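Local coordinates for lipoprotein (Colwellia psychrerythraea, PDB 3O0Y), which is of unknown function but, as a DUF885-family lipoprotein, is probably related to metallopeptidases of the Peptidase_MA clan, at residues A[131-136]-A[285-290]; A[543-548]-A[554-559]; A[208-213]-A[256-261]. All blocks are in the same frame, centred on the assembly; numbering follows the deposited sequence.

Overall arrangement
The three contacts lie in one largely helical chain. Contacts 1 and 2 are neighbours, their centres 12 Å apart, and they touch: Pro-135 CG packs on Ala-548 O at 3.4 Å, and Tyr-288 OH lies 3.8 Å from Leu-554 CD1. The loop of contact 1 thus rests against the end of the first helix of contact 2. Contact 2, whose centre lies about 11 Å from that of the chain, holds a sulfate ion, probably from the crystallisation liquor, in an arginine-rich pocket. Contact 3 is remote packing: its centre is 28 Å from that of contact 1 and 29 Å from that of contact 2, although helices 236-268 and 284-296 follow each other in the chain.

Contact 1 of 3, residues A[131-136]-A[285-290]; sequences MGLSPF and SVYYQD
Tyr-287 reaches from helix 284-296 into the corner that the loop 131-136 makes at Leu-133, an example of helix-to-loop packing in this mostly helical fold. The meeting is mainly apolar. Leu-133 crosses the tyrosine at a slant and brings its CD2 methyl to 3.8 Å from CE1 of Tyr-287, while Pro-135 crosses it at about a right angle and sets its CB 4.1 Å from CZ. The phenol oxygen sits against the proline ring, with OH 3.2 Å from Pro-135 CD, and it is also 3.5 Å from the carbonyl O of Leu-133. A tyrosine suits this place because its long, flat ring can span from the helix to the loop, and CG anti to the backbone N (chi1 179°) carries it straight there.

Further out, Trp-193 ties both partners together: its ring meets that of Tyr-287, and its NE1 is hydrogen-bonded to Pro-135 O. The loop is positioned by backbone hydrogen bonds between Ser-134 and Tyr-126 of strand 126-128. Gly-132, at phi 66°, takes a conformation that comes easily to a residue without a side chain. On the helix, Asp-290 forms a salt bridge with Arg-114 through OD1. Within the loop, Pro-135 CB lies over one face of the Phe-136 ring, 3.9 Å above its centre.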
loop_
_atom_site.group_PDB
_atom_site.type_symbol
_atom_site.label_atom_id
_atom_site.label_comp_id
_atom_site.label_asym_id
_atom_site.label_seq_id
_atom_site.Cartn_x
_atom_site.Cartn_y
_atom_site.Cartn_z
ATOM N N MET A 131 2.098 -1.653 -6.641
ATOM C CA MET A 131 0.818 -1.646 -7.348
ATOM C C MET A 131 0.860 -2.226 -8.731
ATOM O O MET A 131 -0.194 -2.372 -9.348
ATOM C CB MET A 131 0.235 -0.198 -7.408
ATOM C CG MET A 131 -1.250 -0.071 -7.088
ATOM S SD MET A 131 -2.124 1.510 -7.132
ATOM C CE MET A 131 -2.305 1.586 -8.920
ATOM N N GLY A 132 2.040 -2.651 -9.183
ATOM C CA GLY A 132 2.195 -3.099 -10.566
ATOM C C GLY A 132 1.978 -1.941 -11.521
ATOM O O GLY A 132 2.393 -0.806 -11.242
ATOM N N LEU A 133 1.273 -2.200 -12.629
ATOM C CA LEU A 133 1.059 -1.142 -13.600
ATOM C C LEU A 133 0.251 -0.015 -12.963
ATOM O O LEU A 133 -0.869 -0.241 -12.484
ATOM C CB LEU A 133 0.343 -1.648 -14.831
ATOM C CG LEU A 133 -0.013 -0.655 -15.967
ATOM C CD1 LEU A 133 1.214 0.073 -16.526
ATOM C CD2 LEU A 133 -0.842 -1.389 -17.070
ATOM N N SER A 134 0.786 1.208 -13.035
ATOM C CA SER A 134 0.161 2.345 -12.420
ATOM C C SER A 134 0.013 3.410 -13.525
ATOM O O SER A 134 0.943 3.651 -14.207
ATOM C CB SER A 134 1.039 2.832 -11.315
ATOM O OG SER A 134 1.180 1.832 -10.308
ATOM N N PRO A 135 -1.135 4.073 -13.599
ATOM C CA PRO A 135 -1.433 4.818 -14.868
ATOM C C PRO A 135 -0.792 6.170 -15.020
ATOM O O PRO A 135 -0.618 6.629 -16.176
ATOM C CB PRO A 135 -2.952 4.963 -14.813
ATOM C CG PRO A 135 -3.338 4.889 -13.364
ATOM C CD PRO A 135 -2.363 3.909 -12.762
ATOM N N PHE A 136 -0.481 6.865 -13.930
ATOM C CA PHE A 136 -0.034 8.279 -14.005
ATOM C C PHE A 136 1.321 8.450 -13.313
ATOM O O PHE A 136 1.407 8.399 -12.055
ATOM C CB PHE A 136 -1.089 9.172 -13.414
ATOM C CG PHE A 136 -2.455 8.994 -14.057
ATOM C CD1 PHE A 136 -2.628 9.118 -15.429
ATOM C CD2 PHE A 136 -3.545 8.650 -13.300
ATOM C CE1 PHE A 136 -3.860 8.885 -15.999
ATOM C CE2 PHE A 136 -4.803 8.413 -13.892
ATOM C CZ PHE A 136 -4.946 8.531 -15.242
ATOM N N SER A 285 -11.576 1.305 -20.531
ATOM C CA SER A 285 -12.407 0.235 -19.968
ATOM C C SER A 285 -11.705 -1.103 -19.930
ATOM O O SER A 285 -11.828 -1.905 -18.979
ATOM C CB SER A 285 -13.716 0.070 -20.707
ATOM O OG SER A 285 -13.513 -0.648 -21.932
ATOM N N VAL A 286 -10.890 -1.318 -20.947
ATOM C CA VAL A 286 -10.056 -2.484 -20.957
ATOM C C VAL A 286 -8.981 -2.388 -19.884
ATOM O O VAL A 286 -8.674 -3.382 -19.222
ATOM C CB VAL A 286 -9.462 -2.654 -22.401
ATOM C CG1 VAL A 286 -8.388 -3.726 -22.379
ATOM C CG2 VAL A 286 -10.632 -2.956 -23.358
ATOM N N TYR A 287 -8.390 -1.229 -19.710
ATOM C CA TYR A 287 -7.471 -1.019 -18.611
ATOM C C TYR A 287 -8.076 -1.364 -17.237
ATOM O O TYR A 287 -7.454 -2.070 -16.434
ATOM C CB TYR A 287 -7.001 0.413 -18.604
ATOM C CG TYR A 287 -6.046 0.723 -17.473
ATOM C CD1 TYR A 287 -4.684 0.620 -17.631
ATOM C CD2 TYR A 287 -6.518 0.980 -16.217
ATOM C CE1 TYR A 287 -3.819 0.877 -16.563
ATOM C CE2 TYR A 287 -5.692 1.163 -15.151
ATOM C CZ TYR A 287 -4.334 1.105 -15.311
ATOM O OH TYR A 287 -3.492 1.335 -14.227
ATOM N N TYR A 288 -9.301 -0.869 -17.032
ATOM C CA TYR A 288 -9.977 -1.068 -15.757
ATOM C C TYR A 288 -10.270 -2.525 -15.525
ATOM O O TYR A 288 -10.074 -3.024 -14.393
ATOM C CB TYR A 288 -11.248 -0.205 -15.673
ATOM C CG TYR A 288 -11.861 -0.218 -14.276
ATOM C CD1 TYR A 288 -11.111 0.194 -13.172
ATOM C CD2 TYR A 288 -13.199 -0.589 -14.077
ATOM C CE1 TYR A 288 -11.671 0.179 -11.894
ATOM C CE2 TYR A 288 -13.760 -0.549 -12.811
ATOM C CZ TYR A 288 -13.002 -0.197 -11.756
ATOM O OH TYR A 288 -13.581 -0.186 -10.490
ATOM N N GLN A 289 -10.684 -3.253 -16.560
ATOM C CA GLN A 289 -10.926 -4.697 -16.382
ATOM C C GLN A 289 -9.625 -5.446 -15.947
ATOM O O GLN A 289 -9.621 -6.328 -15.058
ATOM C CB GLN A 289 -11.596 -5.354 -17.609
ATOM C CG GLN A 289 -12.183 -6.755 -17.290
ATOM C CD GLN A 289 -13.368 -6.708 -16.262
ATOM O OE1 GLN A 289 -13.422 -7.412 -15.173
ATOM N NE2 GLN A 289 -14.333 -5.874 -16.604
ATOM N N ASP A 290 -8.516 -5.041 -16.494
ATOM C CA ASP A 290 -7.204 -5.520 -16.036
ATOM C C ASP A 290 -6.862 -5.130 -14.604
ATOM O O ASP A 290 -6.394 -5.968 -13.838
ATOM C CB ASP A 290 -6.079 -5.057 -16.993
ATOM C CG ASP A 290 -4.694 -5.574 -16.539
ATOM O OD1 ASP A 290 -4.447 -6.827 -16.609
ATOM O OD2 ASP A 290 -3.945 -4.751 -15.960
#

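Contact 2 of 3, residues A[543-548]-A[554-559]; sequences IERYMA and LGYKLG. With SO4 (sulfate ion), chain D.
Arg-545 and Tyr-556 belong to helices 536-548 and 555-574, joined by the short linker 549-553, and with their CA atoms 14.7 Å apart the backbones stay separate while the two long side chains bridge the gap from opposite directions. Arginine suits its place by length and charge: the chain is extended from CG to NE and delivers the guanidinium edge to the meeting point. Its NH1 gives a weak, bent hydrogen bond to Tyr-556 OH (3.0 Å, 128° at the hydrogen), and the guanidinium and ring planes stand 52° apart.

A sulfate ion joins the pair. Its O4 lies near the guanidinium plane, at the edge, and accepts a short, fairly straight bond from Arg-545 NH2 at 2.7 Å and a weak one from NH1 at 3.2 Å. Tyr-556 OH donates to sulfate O3 over 2.7 Å. A tyrosine fits because its rigid ring brings across a hydroxyl that donates to the anion while accepting weakly from Arg-545 NH1. Gln-552 in the linker bonds Arg-545 NH1 through OE1 and Tyr-556 OH through NE2, a second-shell residue that holds both groups in position. The site is an anion pocket, and the positive charge gathered there probably stabilises the sulfate; whether a natural ligand uses it is not known.

Helix 491-515 completes the pocket with Arg-504 and Arg-507, both bonded to the sulfate, and Arg-507 also makes a cation-pi contact with Tyr-556. Helix 467-483 packs against Tyr-556 through Glu-471 and Leu-475.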
loop_
_atom_site.group_PDB
_atom_site.type_symbol
_atom_site.label_atom_id
_atom_site.label_comp_id
_atom_site.label_asym_id
_atom_site.label_seq_id
_atom_site.Cartn_x
_atom_site.Cartn_y
_atom_site.Cartn_z
ATOM N N ILE A 543 -11.384 10.048 -2.630
ATOM C CA ILE A 543 -11.911 10.001 -4.009
ATOM C C ILE A 543 -10.790 10.351 -5.027
ATOM O O ILE A 543 -10.610 9.658 -6.027
ATOM C CB ILE A 543 -13.145 10.961 -4.193
ATOM C CG1 ILE A 543 -14.307 10.477 -3.331
ATOM C CG2 ILE A 543 -13.493 11.140 -5.753
ATOM C CD1 ILE A 543 -14.658 8.972 -3.416
ATOM N N GLU A 544 -9.944 11.341 -4.728
ATOM C CA GLU A 544 -8.831 11.651 -5.633
ATOM C C GLU A 544 -7.769 10.541 -5.714
ATOM O O GLU A 544 -7.179 10.292 -6.738
ATOM C CB GLU A 544 -8.206 13.016 -5.325
ATOM C CG GLU A 544 -9.302 14.160 -5.516
ATOM C CD GLU A 544 -8.839 15.564 -5.260
ATOM O OE1 GLU A 544 -7.617 15.754 -5.040
ATOM O OE2 GLU A 544 -9.672 16.500 -5.394
ATOM N N ARG A 545 -7.550 9.847 -4.612
ATOM C CA ARG A 545 -6.715 8.651 -4.590
ATOM C C ARG A 545 -7.312 7.608 -5.567
ATOM O O ARG A 545 -6.565 7.029 -6.363
ATOM C CB ARG A 545 -6.663 8.062 -3.160
ATOM C CG ARG A 545 -6.289 6.615 -3.074
ATOM C CD ARG A 545 -6.329 6.143 -1.611
ATOM N NE ARG A 545 -6.395 4.708 -1.524
ATOM C CZ ARG A 545 -6.317 4.062 -0.379
ATOM N NH1 ARG A 545 -6.422 2.761 -0.367
ATOM N NH2 ARG A 545 -6.170 4.754 0.747
ATOM N N TYR A 546 -8.606 7.357 -5.482
ATOM C CA TYR A 546 -9.244 6.276 -6.291
ATOM C C TYR A 546 -9.114 6.602 -7.754
ATOM O O TYR A 546 -8.913 5.727 -8.628
ATOM C CB TYR A 546 -10.701 6.036 -5.930
ATOM C CG TYR A 546 -10.919 5.755 -4.449
ATOM C CD1 TYR A 546 -9.936 5.247 -3.640
ATOM C CD2 TYR A 546 -12.105 6.090 -3.872
ATOM C CE1 TYR A 546 -10.188 5.068 -2.281
ATOM C CE2 TYR A 546 -12.348 5.904 -2.507
ATOM C CZ TYR A 546 -11.396 5.434 -1.744
ATOM O OH TYR A 546 -11.702 5.316 -0.366
ATOM N N MET A 547 -9.194 7.892 -8.032
ATOM C CA MET A 547 -9.058 8.398 -9.423
ATOM C C MET A 547 -7.642 8.118 -9.972
ATOM O O MET A 547 -7.500 7.779 -11.119
ATOM C CB MET A 547 -9.367 9.893 -9.524
ATOM C CG MET A 547 -10.842 10.306 -9.334
ATOM S SD MET A 547 -11.164 12.111 -9.023
ATOM C CE MET A 547 -10.261 12.789 -10.486
ATOM N N ALA A 548 -6.615 8.199 -9.133
ATOM C CA ALA A 548 -5.198 7.967 -9.519
ATOM C C ALA A 548 -4.845 6.503 -9.521
ATOM O O ALA A 548 -3.890 6.111 -10.187
ATOM C CB ALA A 548 -4.233 8.711 -8.522
ATOM N N LEU A 554 -10.658 -1.820 -4.581
ATOM C CA LEU A 554 -11.491 -3.019 -4.628
ATOM C C LEU A 554 -10.935 -4.196 -3.789
ATOM O O LEU A 554 -11.697 -5.065 -3.366
ATOM C CB LEU A 554 -11.692 -3.452 -6.081
ATOM C CG LEU A 554 -12.227 -2.410 -7.020
ATOM C CD1 LEU A 554 -12.293 -3.070 -8.449
ATOM C CD2 LEU A 554 -13.592 -1.814 -6.623
ATOM N N GLY A 555 -9.625 -4.208 -3.495
ATOM C CA GLY A 555 -8.995 -5.351 -2.871
ATOM C C GLY A 555 -9.484 -5.668 -1.511
ATOM O O GLY A 555 -9.545 -6.862 -1.076
ATOM N N TYR A 556 -9.838 -4.605 -0.814
ATOM C CA TYR A 556 -10.144 -4.674 0.624
ATOM C C TYR A 556 -11.356 -5.587 0.816
ATOM O O TYR A 556 -11.284 -6.624 1.502
ATOM C CB TYR A 556 -10.474 -3.273 1.194
ATOM C CG TYR A 556 -9.337 -2.316 1.116
ATOM C CD1 TYR A 556 -8.500 -2.132 2.207
ATOM C CD2 TYR A 556 -9.017 -1.649 -0.081
ATOM C CE1 TYR A 556 -7.408 -1.368 2.104
ATOM C CE2 TYR A 556 -7.925 -0.849 -0.156
ATOM C CZ TYR A 556 -7.081 -0.752 0.900
ATOM O OH TYR A 556 -5.975 0.052 0.815
ATOM N N LYS A 557 -12.502 -5.200 0.265
ATOM C CA LYS A 557 -13.692 -6.016 0.443
ATOM C C LYS A 557 -13.640 -7.297 -0.395
ATOM O O LYS A 557 -14.163 -8.302 0.032
ATOM C CB LYS A 557 -14.981 -5.231 0.201
ATOM C CG LYS A 557 -15.551 -4.705 1.463
ATOM C CD LYS A 557 -16.254 -5.885 2.174
ATOM C CE LYS A 557 -16.664 -5.593 3.569
ATOM N NZ LYS A 557 -17.457 -6.768 4.219
ATOM N N LEU A 558 -13.203 -7.265 -1.652
ATOM C CA LEU A 558 -13.250 -8.514 -2.439
ATOM C C LEU A 558 -12.363 -9.604 -1.769
ATOM O O LEU A 558 -12.734 -10.774 -1.688
ATOM C CB LEU A 558 -12.864 -8.263 -3.877
ATOM C CG LEU A 558 -13.844 -7.396 -4.635
ATOM C CD1 LEU A 558 -13.350 -7.163 -6.077
ATOM C CD2 LEU A 558 -15.267 -7.937 -4.551
ATOM N N GLY A 559 -11.200 -9.206 -1.236
ATOM C CA GLY A 559 -10.356 -10.130 -0.602
ATOM C C GLY A 559 -10.974 -10.617 0.711
ATOM O O GLY A 559 -10.914 -11.814 0.999
HETATM S S SO4 D . -6.192 1.996 3.762
HETATM O O1 SO4 D . -7.439 1.249 4.079
HETATM O O2 SO4 D . -5.595 2.407 4.988
HETATM O O3 SO4 D . -5.175 1.148 3.092
HETATM O O4 SO4 D . -6.454 3.030 2.796
#

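Contact 3 of 3, residues A[208-213]-A[256-261]; sequences KGFTSG and PAYQSV
An offset aromatic stack between Phe-210 and Tyr-258 joins the C-terminal end of helix 197-210 to the long helix 236-268, far from the centre of the chain. The ring centroids are 3.9 Å apart and the planes within 10° of parallel. CE2 of Tyr-258 lies over the centre of the Phe-210 ring, whereas CD2 of Phe-210 sits nearer the rim of the tyrosine; these displaced positions are what set the stack off from a fully eclipsed one. The nearest atoms are the two CD2 carbons, 3.4 Å from each other. Phe-210 has its CG anti to the backbone N (chi1 -163°), which swings the ring across to the partner helix.

Beside the stack, Thr-211 presents its methyl CG2 to CB of Tyr-258 at 3.7 Å, while its OG1 and OE1 of Gln-259 are neighbours at 3.8 Å, too far apart for a hydrogen bond. A branched threonine fits here: the methyl packs on the tyrosine and the hydroxyl faces the exposed side chain of Gln-259.

The chain then leaves the helix in a turn. Ser-212 OG bonds to Gly-209 O at 2.9 Å, and the same carbonyl accepts from Ser-212 N on the same face of its plane. A further tie is the hydrogen bond from Tyr-255 OH to Gly-213 O.

Tyr-258 is a good choice because its hydroxyl reaches Leu-145 O at helix 144-154. Pro-149 of that helix touches both rings, Phe-174 of helix 174-190 packs on Tyr-258, and His-218 meets the ring of Phe-210 just before helix 219-228.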
loop_
_atom_site.group_PDB
_atom_site.type_symbol
_atom_site.label_atom_id
_atom_site.label_comp_id
_atom_site.label_asym_id
_atom_site.label_seq_id
_atom_site.Cartn_x
_atom_site.Cartn_y
_atom_site.Cartn_z
ATOM N N LYS A 208 5.215 21.934 -6.528
ATOM C CA LYS A 208 5.450 23.306 -6.042
ATOM C C LYS A 208 5.818 23.315 -4.551
ATOM O O LYS A 208 6.766 23.989 -4.152
ATOM C CB LYS A 208 4.208 24.157 -6.262
ATOM C CG LYS A 208 4.382 25.596 -5.987
ATOM C CD LYS A 208 3.064 26.389 -6.256
ATOM C CE LYS A 208 2.871 26.641 -7.739
ATOM N NZ LYS A 208 1.508 26.245 -8.289
ATOM N N GLY A 209 5.059 22.595 -3.748
ATOM C CA GLY A 209 5.291 22.499 -2.314
ATOM C C GLY A 209 6.688 21.967 -2.005
ATOM O O GLY A 209 7.358 22.393 -1.008
ATOM N N PHE A 210 7.166 21.076 -2.867
ATOM C CA PHE A 210 8.483 20.383 -2.623
ATOM C C PHE A 210 9.691 21.349 -2.588
ATOM O O PHE A 210 10.599 21.186 -1.727
ATOM C CB PHE A 210 8.708 19.260 -3.665
ATOM C CG PHE A 210 9.787 18.251 -3.291
ATOM C CD1 PHE A 210 9.487 17.156 -2.507
ATOM C CD2 PHE A 210 11.077 18.396 -3.755
ATOM C CE1 PHE A 210 10.462 16.205 -2.238
ATOM C CE2 PHE A 210 12.051 17.470 -3.466
ATOM C CZ PHE A 210 11.746 16.383 -2.699
ATOM N N THR A 211 9.637 22.383 -3.430
ATOM C CA THR A 211 10.682 23.401 -3.536
ATOM C C THR A 211 10.249 24.776 -3.026
ATOM O O THR A 211 10.884 25.789 -3.352
ATOM C CB THR A 211 11.214 23.539 -4.988
ATOM O OG1 THR A 211 10.227 24.144 -5.819
ATOM C CG2 THR A 211 11.704 22.174 -5.547
ATOM N N SER A 212 9.218 24.824 -2.185
ATOM C CA SER A 212 8.667 26.111 -1.799
ATOM C C SER A 212 9.513 26.795 -0.714
ATOM O O SER A 212 9.481 28.022 -0.601
ATOM C CB SER A 212 7.225 25.996 -1.354
ATOM O OG SER A 212 7.020 25.173 -0.208
ATOM N N GLY A 213 10.166 25.997 0.132
ATOM C CA GLY A 213 11.095 26.507 1.146
ATOM C C GLY A 213 12.503 26.561 0.634
ATOM O O GLY A 213 12.802 26.145 -0.492
ATOM N N PRO A 256 16.076 22.333 -9.300
ATOM C CA PRO A 256 15.763 22.468 -10.714
ATOM C C PRO A 256 15.050 21.240 -11.353
ATOM O O PRO A 256 14.237 21.414 -12.302
ATOM C CB PRO A 256 17.127 22.679 -11.353
ATOM C CG PRO A 256 17.927 23.334 -10.262
ATOM C CD PRO A 256 17.520 22.529 -9.063
ATOM N N ALA A 257 15.351 20.032 -10.842
ATOM C CA ALA A 257 14.709 18.817 -11.354
ATOM C C ALA A 257 13.195 18.901 -11.079
ATOM O O ALA A 257 12.389 18.779 -12.018
ATOM C CB ALA A 257 15.370 17.540 -10.728
ATOM N N TYR A 258 12.799 19.190 -9.830
ATOM C CA TYR A 258 11.376 19.289 -9.471
ATOM C C TYR A 258 10.693 20.419 -10.200
ATOM O O TYR A 258 9.607 20.267 -10.732
ATOM C CB TYR A 258 11.141 19.400 -7.969
ATOM C CG TYR A 258 11.160 18.015 -7.327
ATOM C CD1 TYR A 258 12.315 17.254 -7.307
ATOM C CD2 TYR A 258 10.001 17.451 -6.787
ATOM C CE1 TYR A 258 12.321 15.990 -6.777
ATOM C CE2 TYR A 258 9.978 16.178 -6.312
ATOM C CZ TYR A 258 11.133 15.428 -6.307
ATOM O OH TYR A 258 11.142 14.146 -5.762
ATOM N N GLN A 259 11.396 21.517 -10.332
ATOM C CA GLN A 259 10.862 22.669 -11.059
ATOM C C GLN A 259 10.570 22.329 -12.506
ATOM O O GLN A 259 9.565 22.785 -13.052
ATOM C CB GLN A 259 11.828 23.860 -10.902
ATOM C CG GLN A 259 11.728 24.391 -9.421
ATOM C CD GLN A 259 12.904 25.307 -8.986
ATOM O OE1 GLN A 259 12.885 25.816 -7.879
ATOM N NE2 GLN A 259 13.937 25.413 -9.796
ATOM N N SER A 260 11.468 21.570 -13.107
ATOM C CA SER A 260 11.340 21.036 -14.448
ATOM C C SER A 260 10.025 20.261 -14.635
ATOM O O SER A 260 9.317 20.344 -15.653
ATOM C CB SER A 260 12.443 19.972 -14.617
ATOM O OG SER A 260 12.874 20.045 -15.918
ATOM N N VAL A 261 9.815 19.323 -13.721
ATOM C CA VAL A 261 8.585 18.497 -13.822
ATOM C C VAL A 261 7.307 19.284 -13.577
ATOM O O VAL A 261 6.282 19.053 -14.236
ATOM C CB VAL A 261 8.675 17.273 -12.898
ATOM C CG1 VAL A 261 7.475 16.356 -13.116
ATOM C CG2 VAL A 261 10.001 16.545 -13.191
#